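Local structure of putative nucleoside-diphosphate-sugar epimerase (Staphylococcus aureus subsp. aureus, 3E48) at residues 67-73 against 98-104; 17-21 against 42-46; 160-165 against 204-208. The protein is of unknown function but probably binds NAD(P)H in a Rossmann-type domain, as nucleoside-diphosphate-sugar epimerases do. One frame throughout, in Å; residues are numbered along the deposited sequence.

Contact 1: 67-73 against 98-104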
ATOM      1  N   ASP B  67      24.352  -3.243  10.431  1.00  6.59           N
ATOM      2  CA  ASP B  67      23.864  -1.947  10.879  1.00  7.78           C
ATOM      3  C   ASP B  67      22.894  -1.318   9.897  1.00  8.59           C
ATOM      4  O   ASP B  67      21.932  -0.655  10.291  1.00  8.30           O
ATOM      5  CB  ASP B  67      25.054  -1.021  11.110  1.00  4.04           C
ATOM      6  CG  ASP B  67      25.937  -1.502  12.240  1.00  7.56           C
ATOM      7  OD1 ASP B  67      27.146  -1.738  12.015  1.00  9.97           O
ATOM      8  OD2 ASP B  67      25.403  -1.648  13.359  1.00 10.00           O
ATOM      9  N   THR B  68      23.159  -1.530   8.616  1.00  5.92           N
ATOM     10  CA  THR B  68      22.323  -0.989   7.563  1.00  7.40           C
ATOM     11  C   THR B  68      22.056  -2.078   6.544  1.00  8.71           C
ATOM     12  O   THR B  68      22.987  -2.718   6.045  1.00  8.16           O
ATOM     13  CB  THR B  68      23.022   0.193   6.869  1.00 11.62           C
ATOM     14  OG1 THR B  68      23.277   1.219   7.836  1.00 13.60           O
ATOM     15  CG2 THR B  68      22.152   0.761   5.760  1.00 13.97           C
ATOM     16  N   VAL B  69      20.777  -2.297   6.262  1.00  5.71           N
ATOM     17  CA  VAL B  69      20.354  -3.289   5.290  1.00  5.22           C
ATOM     18  C   VAL B  69      19.738  -2.570   4.096  1.00  6.05           C
ATOM     19  O   VAL B  69      18.851  -1.726   4.253  1.00  7.48           O
ATOM     20  CB  VAL B  69      19.299  -4.256   5.889  1.00  5.67           C
ATOM     21  CG1 VAL B  69      18.703  -5.137   4.792  1.00  5.93           C
ATOM     22  CG2 VAL B  69      19.946  -5.125   6.963  1.00  9.10           C
ATOM     23  N   VAL B  70      20.248  -2.890   2.911  1.00  4.18           N
ATOM     24  CA  VAL B  70      19.745  -2.330   1.660  1.00  6.03           C
ATOM     25  C   VAL B  70      18.989  -3.521   1.087  1.00  7.72           C
ATOM     26  O   VAL B  70      19.591  -4.525   0.708  1.00  7.42           O
ATOM     27  CB  VAL B  70      20.897  -1.912   0.727  1.00  6.17           C
ATOM     28  CG1 VAL B  70      20.338  -1.255  -0.529  1.00  8.02           C
ATOM     29  CG2 VAL B  70      21.830  -0.953   1.457  1.00  7.13           C
ATOM     30  N   PHE B  71      17.663  -3.401   1.062  1.00  6.34           N
ATOM     31  CA  PHE B  71      16.774  -4.471   0.619  1.00  7.36           C
ATOM     32  C   PHE B  71      16.238  -4.318  -0.793  1.00  5.47           C
ATOM     33  O   PHE B  71      15.626  -3.306  -1.125  1.00  5.85           O
ATOM     34  CB  PHE B  71      15.586  -4.560   1.580  1.00  5.18           C
ATOM     35  CG  PHE B  71      14.708  -5.757   1.365  1.00  6.09           C
ATOM     36  CD1 PHE B  71      15.079  -6.997   1.873  1.00  9.08           C
ATOM     37  CD2 PHE B  71      13.515  -5.651   0.652  1.00  7.09           C
ATOM     38  CE1 PHE B  71      14.277  -8.121   1.677  1.00  9.21           C
ATOM     39  CE2 PHE B  71      12.700  -6.772   0.448  1.00  8.17           C
ATOM     40  CZ  PHE B  71      13.086  -8.012   0.965  1.00  8.06           C
ATOM     41  N   ILE B  72      16.473  -5.336  -1.615  1.00  6.16           N
ATOM     42  CA  ILE B  72      15.976  -5.357  -2.983  1.00  4.05           C
ATOM     43  C   ILE B  72      14.874  -6.411  -3.024  1.00  6.02           C
ATOM     44  O   ILE B  72      15.137  -7.598  -2.835  1.00  7.97           O
ATOM     45  CB  ILE B  72      17.084  -5.749  -3.979  1.00  7.13           C
ATOM     46  CG1 ILE B  72      18.203  -4.708  -3.924  1.00  6.23           C
ATOM     47  CG2 ILE B  72      16.510  -5.860  -5.393  1.00  9.35           C
ATOM     48  CD1 ILE B  72      19.382  -5.026  -4.817  1.00 10.17           C
ATOM     49  N   PRO B  73      13.622  -5.986  -3.252  1.00  6.75           N
ATOM     50  CA  PRO B  73      12.502  -6.933  -3.309  1.00  9.71           C
ATOM     51  C   PRO B  73      12.690  -8.011  -4.375  1.00  6.70           C
ATOM     52  O   PRO B  73      13.392  -7.800  -5.365  1.00  9.43           O
ATOM     53  CB  PRO B  73      11.306  -6.036  -3.622  1.00  6.01           C
ATOM     54  CG  PRO B  73      11.662  -4.751  -2.949  1.00  7.85           C
ATOM     55  CD  PRO B  73      13.139  -4.596  -3.307  1.00  6.99           C
ATOM     56  N   VAL B  98      19.344  -4.338  13.570  1.00  5.01           N
ATOM     57  CA  VAL B  98      19.700  -3.514  12.420  1.00  6.98           C
ATOM     58  C   VAL B  98      19.120  -2.123  12.694  1.00  9.90           C
ATOM     59  O   VAL B  98      17.936  -1.989  12.997  1.00  9.97           O
ATOM     60  CB  VAL B  98      19.094  -4.095  11.128  1.00  7.27           C
ATOM     61  CG1 VAL B  98      19.380  -3.169   9.947  1.00 10.23           C
ATOM     62  CG2 VAL B  98      19.673  -5.483  10.873  1.00 10.88           C
ATOM     63  N   ALA B  99      19.958  -1.096  12.581  1.00  7.61           N
ATOM     64  CA  ALA B  99      19.555   0.276  12.867  1.00  9.17           C
ATOM     65  C   ALA B  99      18.920   1.051  11.727  1.00  7.23           C
ATOM     66  O   ALA B  99      18.214   2.032  11.964  1.00 10.29           O
ATOM     67  CB  ALA B  99      20.749   1.058  13.398  1.00 14.24           C
ATOM     68  N   HIS B 100      19.167   0.635  10.493  1.00  5.43           N
ATOM     69  CA  HIS B 100      18.603   1.361   9.370  1.00  6.59           C
ATOM     70  C   HIS B 100      18.344   0.460   8.180  1.00  9.05           C
ATOM     71  O   HIS B 100      19.117  -0.456   7.900  1.00  6.71           O
ATOM     72  CB  HIS B 100      19.549   2.500   8.974  1.00  9.54           C
ATOM     73  CG  HIS B 100      18.892   3.566   8.157  1.00 12.81           C
ATOM     74  ND1 HIS B 100      18.711   3.455   6.797  1.00 14.70           N
ATOM     75  CD2 HIS B 100      18.322   4.741   8.519  1.00 11.74           C
ATOM     76  CE1 HIS B 100      18.056   4.513   6.354  1.00 10.41           C
ATOM     77  NE2 HIS B 100      17.807   5.309   7.379  1.00 10.82           N
ATOM     78  N   ILE B 101      17.246   0.726   7.481  1.00  4.42           N
ATOM     79  CA  ILE B 101      16.880  -0.054   6.310  1.00  4.31           C
ATOM     80  C   ILE B 101      16.695   0.869   5.111  1.00  5.55           C
ATOM     81  O   ILE B 101      15.983   1.865   5.197  1.00  6.16           O
ATOM     82  CB  ILE B 101      15.547  -0.822   6.517  1.00  7.75           C
ATOM     83  CG1 ILE B 101      15.726  -1.924   7.568  1.00  9.19           C
ATOM     84  CG2 ILE B 101      15.080  -1.416   5.186  1.00  8.02           C
ATOM     85  CD1 ILE B 101      14.416  -2.574   8.010  1.00  9.80           C
ATOM     86  N   ILE B 102      17.367   0.553   4.010  1.00  7.21           N
ATOM     87  CA  ILE B 102      17.212   1.320   2.784  1.00  6.35           C
ATOM     88  C   ILE B 102      16.404   0.365   1.912  1.00  6.39           C
ATOM     89  O   ILE B 102      16.895  -0.697   1.530  1.00  7.76           O
ATOM     90  CB  ILE B 102      18.574   1.638   2.125  1.00  6.85           C
ATOM     91  CG1 ILE B 102      19.407   2.515   3.069  1.00  7.98           C
ATOM     92  CG2 ILE B 102      18.353   2.347   0.785  1.00  9.70           C
ATOM     93  CD1 ILE B 102      20.820   2.830   2.577  1.00  7.18           C
ATOM     94  N   PHE B 103      15.157   0.728   1.629  1.00  5.48           N
ATOM     95  CA  PHE B 103      14.268  -0.127   0.845  1.00  5.83           C
ATOM     96  C   PHE B 103      14.140   0.360  -0.590  1.00  5.87           C
ATOM     97  O   PHE B 103      13.806   1.516  -0.828  1.00  6.54           O
ATOM     98  CB  PHE B 103      12.883  -0.168   1.501  1.00  5.35           C
ATOM     99  CG  PHE B 103      11.955  -1.194   0.914  1.00  6.35           C
ATOM    100  CD1 PHE B 103      11.793  -2.433   1.522  1.00  7.87           C
ATOM    101  CD2 PHE B 103      11.241  -0.920  -0.245  1.00  5.80           C
ATOM    102  CE1 PHE B 103      10.926  -3.393   0.983  1.00  7.47           C
ATOM    103  CE2 PHE B 103      10.369  -1.875  -0.796  1.00  8.12           C
ATOM    104  CZ  PHE B 103      10.215  -3.111  -0.177  1.00  3.72           C
ATOM    105  N   ILE B 104      14.415  -0.525  -1.544  1.00  4.02           N
ATOM    106  CA  ILE B 104      14.332  -0.176  -2.961  1.00  8.55           C
ATOM    107  C   ILE B 104      12.969  -0.573  -3.532  1.00  8.98           C
ATOM    108  O   ILE B 104      12.764  -1.726  -3.909  1.00  8.85           O
ATOM    109  CB  ILE B 104      15.424  -0.893  -3.777  1.00  8.38           C
ATOM    110  CG1 ILE B 104      16.803  -0.620  -3.160  1.00 11.98           C
ATOM    111  CG2 ILE B 104      15.369  -0.427  -5.231  1.00 12.65           C
ATOM    112  CD1 ILE B 104      17.187   0.839  -3.107  1.00 18.55           C
TER
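Val69 and Ile102 form the tight centre of a parallel strand pair, where Ile102 N bonds to Val69 O at 2.7 Å and a nearly straight 169°. Val69 N donates to His100 O, Phe71 N to Ile102 O at 2.8 Å, and Ile104 N to Phe71 O, so the pairing is regular from Val69 to Ile104. Beside the backbones, Ile102 holds CG1 opposite its carbonyl carbon and runs on extended, which brings CD1 within 4.0 Å of Thr68 CG2 and also near Val70 CG2. On the other face Phe71 and Phe103 make an offset pair with little overlap, planes 25° apart, Phe71 CD2 to Phe103 CE1 3.5 Å. Pro73 CG reaches Phe103 CZ at the same distance.

The pairing frays at the opposite end, toward solvent. There Asp67 O is shared between His100 N and, weakly, Ala99 N, and Asp67 OD1 turns away to bond with Asn2 N.

This is a beta-alpha-beta crossover of the Rossmann sheet: strand 3-6 flanks 68-71, strand 134-143 flanks 100-106, and helices 84-96 and 118-131 pack on the face carrying the two phenylalanines.

Contact 2: 17-21 against 42-46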
ATOM      1  N   THR B  17      26.476  -3.740  -6.286  1.00  9.01           N
ATOM      2  CA  THR B  17      27.646  -4.381  -5.698  1.00  7.22           C
ATOM      3  C   THR B  17      28.936  -3.996  -6.419  1.00  7.88           C
ATOM      4  O   THR B  17      29.936  -3.687  -5.776  1.00  7.90           O
ATOM      5  CB  THR B  17      27.521  -5.916  -5.702  1.00  6.95           C
ATOM      6  OG1 THR B  17      26.325  -6.305  -5.013  1.00  7.99           O
ATOM      7  CG2 THR B  17      28.727  -6.544  -5.000  1.00  9.17           C
ATOM      8  N   ASN B  18      28.926  -4.021  -7.748  1.00  8.14           N
ATOM      9  CA  ASN B  18      30.133  -3.645  -8.479  1.00  6.62           C
ATOM     10  C   ASN B  18      30.481  -2.182  -8.230  1.00  8.93           C
ATOM     11  O   ASN B  18      31.655  -1.826  -8.121  1.00 10.95           O
ATOM     12  CB  ASN B  18      29.982  -3.900  -9.982  1.00  8.28           C
ATOM     13  CG  ASN B  18      30.017  -5.381 -10.327  1.00 10.60           C
ATOM     14  OD1 ASN B  18      30.837  -6.134  -9.794  1.00 12.83           O
ATOM     15  ND2 ASN B  18      29.143  -5.803 -11.228  1.00 12.16           N
ATOM     16  N   GLN B  19      29.467  -1.330  -8.133  1.00 10.21           N
ATOM     17  CA  GLN B  19      29.726   0.078  -7.876  1.00 11.59           C
ATOM     18  C   GLN B  19      30.250   0.264  -6.451  1.00 11.09           C
ATOM     19  O   GLN B  19      31.102   1.114  -6.209  1.00 10.42           O
ATOM     20  CB  GLN B  19      28.460   0.917  -8.113  1.00  9.42           C
ATOM     21  CG  GLN B  19      28.142   1.147  -9.594  1.00 11.98           C
ATOM     22  CD  GLN B  19      26.939   2.060  -9.819  1.00 10.32           C
ATOM     23  OE1 GLN B  19      26.676   2.958  -9.021  1.00 10.89           O
ATOM     24  NE2 GLN B  19      26.218   1.841 -10.922  1.00  8.35           N
ATOM     25  N   ALA B  20      29.765  -0.542  -5.508  1.00  8.42           N
ATOM     26  CA  ALA B  20      30.230  -0.432  -4.127  1.00  8.45           C
ATOM     27  C   ALA B  20      31.701  -0.838  -4.075  1.00  9.49           C
ATOM     28  O   ALA B  20      32.494  -0.259  -3.333  1.00 11.34           O
ATOM     29  CB  ALA B  20      29.405  -1.328  -3.215  1.00  9.05           C
ATOM     30  N   ILE B  21      32.061  -1.842  -4.865  1.00  9.34           N
ATOM     31  CA  ILE B  21      33.441  -2.301  -4.916  1.00 12.41           C
ATOM     32  C   ILE B  21      34.311  -1.208  -5.534  1.00 14.55           C
ATOM     33  O   ILE B  21      35.401  -0.916  -5.035  1.00 13.89           O
ATOM     34  CB  ILE B  21      33.564  -3.599  -5.746  1.00 12.44           C
ATOM     35  CG1 ILE B  21      32.807  -4.731  -5.049  1.00 11.87           C
ATOM     36  CG2 ILE B  21      35.027  -3.962  -5.950  1.00 14.89           C
ATOM     37  CD1 ILE B  21      33.238  -4.970  -3.620  1.00 27.19           C
ATOM     38  N   TRP B  42      34.347 -10.912  -6.824  1.00 13.64           N
ATOM     39  CA  TRP B  42      33.800 -10.373  -5.584  1.00 13.89           C
ATOM     40  C   TRP B  42      34.465 -10.977  -4.353  1.00 13.98           C
ATOM     41  O   TRP B  42      34.361 -10.429  -3.257  1.00 10.02           O
ATOM     42  CB  TRP B  42      32.294 -10.624  -5.516  1.00 13.76           C
ATOM     43  CG  TRP B  42      31.487  -9.816  -6.491  1.00 12.18           C
ATOM     44  CD1 TRP B  42      31.957  -9.047  -7.516  1.00  9.59           C
ATOM     45  CD2 TRP B  42      30.059  -9.725  -6.543  1.00  9.35           C
ATOM     46  NE1 TRP B  42      30.910  -8.481  -8.206  1.00 13.04           N
ATOM     47  CE2 TRP B  42      29.733  -8.882  -7.629  1.00  9.72           C
ATOM     48  CE3 TRP B  42      29.025 -10.275  -5.778  1.00  9.54           C
ATOM     49  CZ2 TRP B  42      28.412  -8.578  -7.968  1.00 10.77           C
ATOM     50  CZ3 TRP B  42      27.712  -9.971  -6.116  1.00  6.08           C
ATOM     51  CH2 TRP B  42      27.418  -9.131  -7.202  1.00  7.84           C
ATOM     52  N   ARG B  43      35.145 -12.106  -4.535  1.00 13.04           N
ATOM     53  CA  ARG B  43      35.814 -12.767  -3.423  1.00 16.43           C
ATOM     54  C   ARG B  43      36.889 -11.868  -2.817  1.00 10.63           C
ATOM     55  O   ARG B  43      37.755 -11.350  -3.521  1.00 11.48           O
ATOM     56  CB  ARG B  43      36.426 -14.093  -3.890  1.00 19.31           C
ATOM     57  CG  ARG B  43      35.398 -15.061  -4.458  1.00 26.14           C
ATOM     58  CD  ARG B  43      34.312 -15.374  -3.433  1.00 38.34           C
ATOM     59  NE  ARG B  43      33.132 -16.000  -4.031  1.00 44.62           N
ATOM     60  CZ  ARG B  43      33.125 -17.191  -4.622  1.00 46.82           C
ATOM     61  NH1 ARG B  43      34.241 -17.904  -4.700  1.00 50.67           N
ATOM     62  NH2 ARG B  43      31.998 -17.670  -5.136  1.00 47.28           N
ATOM     63  N   GLY B  44      36.809 -11.678  -1.502  1.00 13.24           N
ATOM     64  CA  GLY B  44      37.767 -10.838  -0.810  1.00 10.09           C
ATOM     65  C   GLY B  44      37.391  -9.366  -0.822  1.00 12.61           C
ATOM     66  O   GLY B  44      38.063  -8.549  -0.195  1.00 13.12           O
ATOM     67  N   LYS B  45      36.313  -9.022  -1.521  1.00  7.84           N
ATOM     68  CA  LYS B  45      35.879  -7.629  -1.606  1.00  8.61           C
ATOM     69  C   LYS B  45      34.591  -7.369  -0.826  1.00 11.62           C
ATOM     70  O   LYS B  45      34.350  -6.257  -0.363  1.00 10.38           O
ATOM     71  CB  LYS B  45      35.720  -7.235  -3.076  1.00 13.32           C
ATOM     72  CG  LYS B  45      37.045  -7.294  -3.833  1.00 21.63           C
ATOM     73  CD  LYS B  45      36.884  -7.001  -5.305  1.00 28.71           C
ATOM     74  CE  LYS B  45      38.218  -7.150  -6.024  1.00 21.89           C
ATOM     75  NZ  LYS B  45      38.785  -8.515  -5.816  1.00 21.41           N
ATOM     76  N   VAL B  46      33.776  -8.408  -0.681  1.00  8.81           N
ATOM     77  CA  VAL B  46      32.529  -8.324   0.068  1.00  9.10           C
ATOM     78  C   VAL B  46      32.359  -9.645   0.798  1.00  9.05           C
ATOM     79  O   VAL B  46      32.848 -10.677   0.338  1.00 10.08           O
ATOM     80  CB  VAL B  46      31.306  -8.095  -0.860  1.00 10.25           C
ATOM     81  CG1 VAL B  46      31.423  -6.748  -1.554  1.00 11.42           C
ATOM     82  CG2 VAL B  46      31.210  -9.220  -1.886  1.00 17.95           C
TER
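Thr17 meets Trp42 through a torsion, chi1 -57°, that puts CG2 anti to the backbone N and over the six-membered ring, with OG1 nearer its rim. CG2 stands 3.4 Å from the centroid of that ring and only 5° off its normal, a well-centred CH-pi contact, while Thr17 CB lies 3.5 Å from Trp42 CH2. The hydroxyl is turned to a partner of its own: OG1 bonds to Gly13 O, one turn back in helix 11-22.

The next residue grips the same indole at its edge. Asn18 OD1 accepts the hydrogen of Trp42 NE1 at 2.8 Å, with 150° at the proton. The amide stands steeply to the ring, and the donor approaches tilted from the carbonyl plane. Methyl over the face and carbonyl at the edge together restrict how far the indole can slide or turn.

One helical turn on, Ile21 pushes CD1 into the loop, 3.3 Å from Val46 CG1 and 3.4 Å from Lys45 CB, both tighter than ordinary van der Waals contact. Lys45 CD passes Ile21 CG2 at 3.6 Å before its ammonium bonds back to Asp41 O. Lys45 N donates to Trp42 O within the loop, whose ring and valine both face the helix.

Helix 11-22 follows the glycine-rich turn that, in Rossmann folds of this family, typically meets the cofactor diphosphate. Chemically the join is mostly apolar, with one directional bond: the indole N-H finds an acceptor on the exposed side, while the ring itself is buried against the helix.

Contact 3: 160-165 against 204-208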
ATOM      1  N   LEU B 160       5.567  -1.107 -31.809  1.00 17.30           N
ATOM      2  CA  LEU B 160       5.692  -1.084 -30.354  1.00 14.26           C
ATOM      3  C   LEU B 160       4.250  -1.343 -29.924  1.00 14.10           C
ATOM      4  O   LEU B 160       3.357  -0.566 -30.266  1.00 19.60           O
ATOM      5  CB  LEU B 160       6.145   0.297 -29.879  1.00 14.93           C
ATOM      6  CG  LEU B 160       6.366   0.450 -28.370  1.00 10.11           C
ATOM      7  CD1 LEU B 160       7.531  -0.427 -27.929  1.00 10.86           C
ATOM      8  CD2 LEU B 160       6.647   1.914 -28.049  1.00 15.99           C
ATOM      9  N   ILE B 161       4.017  -2.425 -29.189  1.00 15.97           N
ATOM     10  CA  ILE B 161       2.657  -2.789 -28.795  1.00 16.98           C
ATOM     11  C   ILE B 161       2.220  -2.571 -27.346  1.00 15.93           C
ATOM     12  O   ILE B 161       1.115  -2.978 -26.970  1.00 13.68           O
ATOM     13  CB  ILE B 161       2.375  -4.265 -29.151  1.00 15.51           C
ATOM     14  CG1 ILE B 161       3.299  -5.185 -28.350  1.00 18.71           C
ATOM     15  CG2 ILE B 161       2.588  -4.483 -30.644  1.00 17.48           C
ATOM     16  CD1 ILE B 161       3.039  -6.661 -28.568  1.00 19.54           C
ATOM     17  N   TYR B 162       3.064  -1.945 -26.533  1.00 12.55           N
ATOM     18  CA  TYR B 162       2.704  -1.698 -25.138  1.00 14.09           C
ATOM     19  C   TYR B 162       1.336  -1.021 -25.043  1.00 11.68           C
ATOM     20  O   TYR B 162       1.113   0.033 -25.631  1.00 15.68           O
ATOM     21  CB  TYR B 162       3.746  -0.806 -24.456  1.00  9.77           C
ATOM     22  CG  TYR B 162       5.129  -1.407 -24.313  1.00 11.73           C
ATOM     23  CD1 TYR B 162       5.307  -2.716 -23.861  1.00 15.11           C
ATOM     24  CD2 TYR B 162       6.265  -0.636 -24.552  1.00 12.61           C
ATOM     25  CE1 TYR B 162       6.588  -3.235 -23.643  1.00 15.00           C
ATOM     26  CE2 TYR B 162       7.541  -1.143 -24.337  1.00 18.33           C
ATOM     27  CZ  TYR B 162       7.699  -2.436 -23.881  1.00 12.05           C
ATOM     28  OH  TYR B 162       8.969  -2.913 -23.642  1.00 14.27           O
ATOM     29  N   PRO B 163       0.397  -1.628 -24.301  1.00 15.06           N
ATOM     30  CA  PRO B 163      -0.949  -1.061 -24.140  1.00 13.38           C
ATOM     31  C   PRO B 163      -0.924   0.065 -23.119  1.00 12.29           C
ATOM     32  O   PRO B 163      -1.523  -0.038 -22.046  1.00 13.81           O
ATOM     33  CB  PRO B 163      -1.763  -2.255 -23.664  1.00 16.22           C
ATOM     34  CG  PRO B 163      -0.771  -2.994 -22.812  1.00 14.52           C
ATOM     35  CD  PRO B 163       0.489  -2.951 -23.661  1.00 12.35           C
ATOM     36  N   ALA B 164      -0.225   1.143 -23.459  1.00 12.48           N
ATOM     37  CA  ALA B 164      -0.088   2.283 -22.563  1.00 10.47           C
ATOM     38  C   ALA B 164      -0.843   3.515 -23.037  1.00 10.57           C
ATOM     39  O   ALA B 164      -0.646   4.607 -22.508  1.00 10.33           O
ATOM     40  CB  ALA B 164       1.391   2.620 -22.385  1.00 14.55           C
ATOM     41  N   GLY B 165      -1.708   3.342 -24.033  1.00 14.62           N
ATOM     42  CA  GLY B 165      -2.465   4.471 -24.542  1.00 17.71           C
ATOM     43  C   GLY B 165      -1.573   5.636 -24.931  1.00 15.27           C
ATOM     44  O   GLY B 165      -0.529   5.448 -25.550  1.00 15.84           O
HETATM   45  N   MSE B 204       4.638   6.692 -25.693  1.00 14.46           N
HETATM   46  CA  MSE B 204       5.003   5.547 -26.520  1.00 12.40           C
HETATM   47  C   MSE B 204       5.377   5.909 -27.953  1.00 17.91           C
HETATM   48  O   MSE B 204       6.054   5.142 -28.639  1.00 17.17           O
HETATM   49  CB  MSE B 204       3.880   4.512 -26.513  1.00 11.76           C
HETATM   50  CG  MSE B 204       3.629   3.893 -25.139  1.00 13.34           C
HETATM   51 SE   MSE B 204       5.215   3.079 -24.348  1.00 22.53          SE
HETATM   52  CE  MSE B 204       5.859   4.579 -23.299  1.00 11.60           C
ATOM     53  N   LYS B 205       4.943   7.080 -28.402  1.00 16.91           N
ATOM     54  CA  LYS B 205       5.247   7.526 -29.754  1.00 16.47           C
ATOM     55  C   LYS B 205       6.727   7.898 -29.846  1.00 17.40           C
ATOM     56  O   LYS B 205       7.409   7.540 -30.810  1.00 17.27           O
ATOM     57  CB  LYS B 205       4.364   8.724 -30.108  1.00 26.15           C
ATOM     58  CG  LYS B 205       4.205   8.967 -31.592  1.00 31.27           C
ATOM     59  CD  LYS B 205       3.130  10.011 -31.859  1.00 30.29           C
ATOM     60  CE  LYS B 205       1.760   9.537 -31.391  1.00 34.21           C
ATOM     61  NZ  LYS B 205       1.302   8.323 -32.126  1.00 35.58           N
ATOM     62  N   GLU B 206       7.226   8.613 -28.840  1.00 15.94           N
ATOM     63  CA  GLU B 206       8.635   9.008 -28.816  1.00 11.53           C
ATOM     64  C   GLU B 206       9.502   7.772 -28.610  1.00 16.64           C
ATOM     65  O   GLU B 206      10.584   7.656 -29.186  1.00 16.50           O
ATOM     66  CB  GLU B 206       8.905  10.001 -27.684  1.00 15.61           C
ATOM     67  CG  GLU B 206       8.242  11.353 -27.860  1.00 26.13           C
ATOM     68  CD  GLU B 206       8.369  12.215 -26.622  1.00 34.17           C
ATOM     69  OE1 GLU B 206       7.945  11.759 -25.538  1.00 26.60           O
ATOM     70  OE2 GLU B 206       8.883  13.350 -26.729  1.00 43.49           O
ATOM     71  N   LEU B 207       9.026   6.851 -27.779  1.00 15.26           N
ATOM     72  CA  LEU B 207       9.777   5.635 -27.516  1.00 11.94           C
ATOM     73  C   LEU B 207       9.994   4.891 -28.833  1.00 12.72           C
ATOM     74  O   LEU B 207      11.098   4.441 -29.129  1.00 13.34           O
ATOM     75  CB  LEU B 207       9.021   4.733 -26.539  1.00 16.76           C
ATOM     76  CG  LEU B 207       9.854   3.939 -25.529  1.00 24.43           C
ATOM     77  CD1 LEU B 207       8.962   2.893 -24.886  1.00 17.13           C
ATOM     78  CD2 LEU B 207      11.043   3.273 -26.196  1.00 26.53           C
ATOM     79  N   ALA B 208       8.933   4.765 -29.624  1.00 14.13           N
ATOM     80  CA  ALA B 208       9.029   4.069 -30.901  1.00 15.18           C
ATOM     81  C   ALA B 208      10.013   4.772 -31.838  1.00 18.92           C
ATOM     82  O   ALA B 208      10.791   4.116 -32.532  1.00 21.06           O
ATOM     83  CB  ALA B 208       7.649   3.974 -31.552  1.00 17.98           C
TER
HETATM   84  O   HOH W   1       1.819   6.832 -25.079  1.00 13.02           O
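Met204, built as selenomethionine, and Leu160 bury more surface than any other residues here, with Tyr162 next to them. Leu160 drives one branch at the first turn of helix 204-215: chi1 near -178° carries CG opposite the backbone N, and CD2 settles 3.3 Å from Met204 O. The same methyl lies 4.0 Å from Leu207 CB and 4.2 Å from Ala208 CB, so one methyl touches Met204, Leu207 and Ala208, which lie on one side of the helix. The carbonyl it touches is itself engaged within the helix, by Ala208 N.

The Met204 side chain runs over the same segment, beside Leu160 CD2 and on to Ala164 and Tyr162. Bent at both chi2 and chi3, it lays CG 3.8 Å from Ala164 CB and curls SE back to Tyr162 CD2 at 3.9 Å. This is a Met-aromatic contact of the oblique kind, the selenium standing 74° off the ring normal. Tyr162 also receives Leu207 CD1 near the plane of its ring, and its ring stacks with Tyr247.

An inverse gamma turn centred on Pro163, with a weak Ala164 N to Tyr162 O bond, lies in the bend of the loop; Tyr162 and Ala164 both point CB toward the helix. This part lies away from the nucleotide-binding sheet, probably in the lobe that in related sugar-nucleotide epimerases helps bind substrate.

The polar link is indirect. A water donates to Gly165 O at 2.8 Å and accepts from Met204 N at 2.9 Å, giving a helix-start amide a partner. Gly165 O also bonds to Tyr221 OH, while Glu206, turned away from the loop, forms a salt bridge with Arg168.

Overall arrangement
Contacts 1 and 2 both fall in the probable NAD(P)H-binding domain, one within its sheet, the other between a flanking helix and a loop. Their centres lie 18 Å apart and their nearest atoms about 7 Å: strand 3-6, which pairs with 68-71, leads through the glycine-rich turn into the helix of contact 2. Contact 3 probably belongs to the other lobe, its centre 35 Å from that of contact 1 and 38 Å from that of contact 2, across the chain's centre from both. By analogy with relatives, the cofactor would be expected across the C-terminal ends of the parallel strands, by the glycine-rich turn, and substrate probably between the lobes; contact 3, about 19 Å from contact 1 at the nearest atoms, is packing within the far lobe.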